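Local coordinates for capsid fiber protein (Bacillus phage phi29, PDB 6QYY) that forms the trimeric head fibers of the phage capsid, this fragment probably making up the base by which the fiber sits on the head, at residues M14-A20 and I30-A34. Sequence-based numbering, arbitrary orientation.
Sequences MAYRLLA and ISHAA
L19 and H32 form a non-hydrogen-bonded antiparallel pair, CA to CA 4.6 Å, where strands 18-20 and 30-32 meet at 133° between their directions. A20 and S31 make the next, hydrogen-bonded pair: A20 N gives a nearly straight bond to S31 O (2.9 Å), while the return bond from S31 N to A20 O is weak. Beyond the end of strand 28-32, A33 N still reaches L18 O at 2.9 Å, so the pairing outlasts the regular strand. With CG beside its own backbone N (chi1 -70°), the H32 ring extends to the turn before the first strand, and NE2 accepts the M14 backbone N-H at 3.0 Å and 171°, the donor only slightly tilted from the ring plane. Accepting there requires NE2 to lack a proton, a role the imidazole can fill. R17 CB lies 3.6 Å from H32 CD2, its aliphatic stem set obliquely beside the ring, while its guanidinium turns off to D82 O through NH1. The small methyl of A33 fits close to L18 CB (4.0 Å) and is consistent with the close backbone approach to A20 (CA to CA 4.5 Å), whereas L18 itself, branched and buried, reaches W63, V65 and F95. A water donates to A20 O and also hydrogen-bonds S31 OG, a small polar side chain suited to the partly exposed face it shares with A20. The arrangement is a beta hairpin of strands 18-23 and 28-32 within the mixed sheet, preceded by a type II turn from M14 to R17, to which the histidine bond ties the second strand.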
# COMPACT_ATOMS: atom_id res chain seq x y z
N MET A 14 2.24 10.01 21.88
CA MET A 14 0.82 10.12 22.17
C MET A 14 0.00 9.38 21.13
O MET A 14 0.44 9.16 20.00
CB MET A 14 0.41 11.59 22.24
CG MET A 14 1.06 12.24 23.45
SD MET A 14 0.30 13.77 23.92
CE MET A 14 1.04 14.89 22.75
N ALA A 15 -1.19 8.94 21.55
CA ALA A 15 -2.03 8.17 20.65
C ALA A 15 -2.46 9.03 19.46
O ALA A 15 -2.62 10.25 19.57
CB ALA A 15 -3.26 7.64 21.40
N TYR A 16 -2.62 8.37 18.31
CA TYR A 16 -3.08 9.02 17.08
C TYR A 16 -2.08 10.04 16.56
O TYR A 16 -2.47 11.01 15.92
CB TYR A 16 -4.46 9.66 17.26
CG TYR A 16 -5.38 8.69 17.96
CD1 TYR A 16 -5.61 7.43 17.40
CD2 TYR A 16 -5.92 8.97 19.21
CE1 TYR A 16 -6.40 6.49 18.04
CE2 TYR A 16 -6.74 8.02 19.87
CZ TYR A 16 -6.96 6.79 19.26
OH TYR A 16 -7.74 5.83 19.87
N ARG A 17 -0.80 9.81 16.81
CA ARG A 17 0.25 10.65 16.25
C ARG A 17 1.11 9.83 15.30
O ARG A 17 1.28 8.61 15.46
CB ARG A 17 1.12 11.25 17.36
CG ARG A 17 0.32 12.04 18.39
CD ARG A 17 -0.24 13.31 17.80
NE ARG A 17 -1.01 14.07 18.79
CZ ARG A 17 -0.49 14.98 19.60
NH1 ARG A 17 0.81 15.25 19.54
NH2 ARG A 17 -1.26 15.63 20.46
N LEU A 18 1.62 10.51 14.28
CA LEU A 18 2.46 9.85 13.29
C LEU A 18 3.80 9.47 13.90
O LEU A 18 4.34 10.20 14.73
CB LEU A 18 2.68 10.78 12.09
CG LEU A 18 1.37 11.23 11.43
CD1 LEU A 18 1.61 12.49 10.58
CD2 LEU A 18 0.75 10.10 10.60
N LEU A 19 4.33 8.33 13.47
CA LEU A 19 5.53 7.75 14.06
C LEU A 19 6.66 7.61 13.05
O LEU A 19 6.44 7.36 11.85
CB LEU A 19 5.27 6.37 14.66
CG LEU A 19 4.25 6.24 15.78
CD1 LEU A 19 4.05 4.74 16.10
CD2 LEU A 19 4.73 7.02 17.01
N ALA A 20 7.88 7.76 13.56
CA ALA A 20 9.12 7.44 12.87
C ALA A 20 9.79 6.26 13.57
O ALA A 20 9.90 6.24 14.80
CB ALA A 20 10.07 8.65 12.85
N ILE A 30 10.71 4.12 18.60
CA ILE A 30 9.67 4.93 17.98
C ILE A 30 9.66 6.30 18.63
O ILE A 30 10.05 6.48 19.79
CB ILE A 30 8.28 4.27 18.08
CG1 ILE A 30 7.90 4.05 19.54
CG2 ILE A 30 8.21 2.96 17.28
CD1 ILE A 30 6.42 3.66 19.73
N SER A 31 9.21 7.28 17.86
CA SER A 31 9.01 8.64 18.33
C SER A 31 8.10 9.31 17.33
O SER A 31 7.85 8.77 16.24
CB SER A 31 10.34 9.40 18.48
OG SER A 31 11.09 9.36 17.28
N HIS A 32 7.59 10.48 17.69
CA HIS A 32 6.79 11.26 16.76
C HIS A 32 7.59 11.55 15.50
O HIS A 32 8.74 11.99 15.57
CB HIS A 32 6.34 12.56 17.41
CG HIS A 32 5.32 12.35 18.48
ND1 HIS A 32 5.11 13.26 19.50
CD2 HIS A 32 4.46 11.33 18.70
CE1 HIS A 32 4.17 12.80 20.30
NE2 HIS A 32 3.75 11.64 19.83
N ALA A 33 6.97 11.32 14.34
CA ALA A 33 7.58 11.68 13.08
C ALA A 33 7.90 13.17 13.06
O ALA A 33 7.15 13.99 13.60
CB ALA A 33 6.65 11.32 11.92
N ALA A 34 9.04 13.51 12.46
CA ALA A 34 9.47 14.90 12.41
C ALA A 34 8.60 15.70 11.43
O ALA A 34 8.08 15.17 10.45
CB ALA A 34 10.94 14.99 12.00
O HOH W 1 12.14 7.08 16.16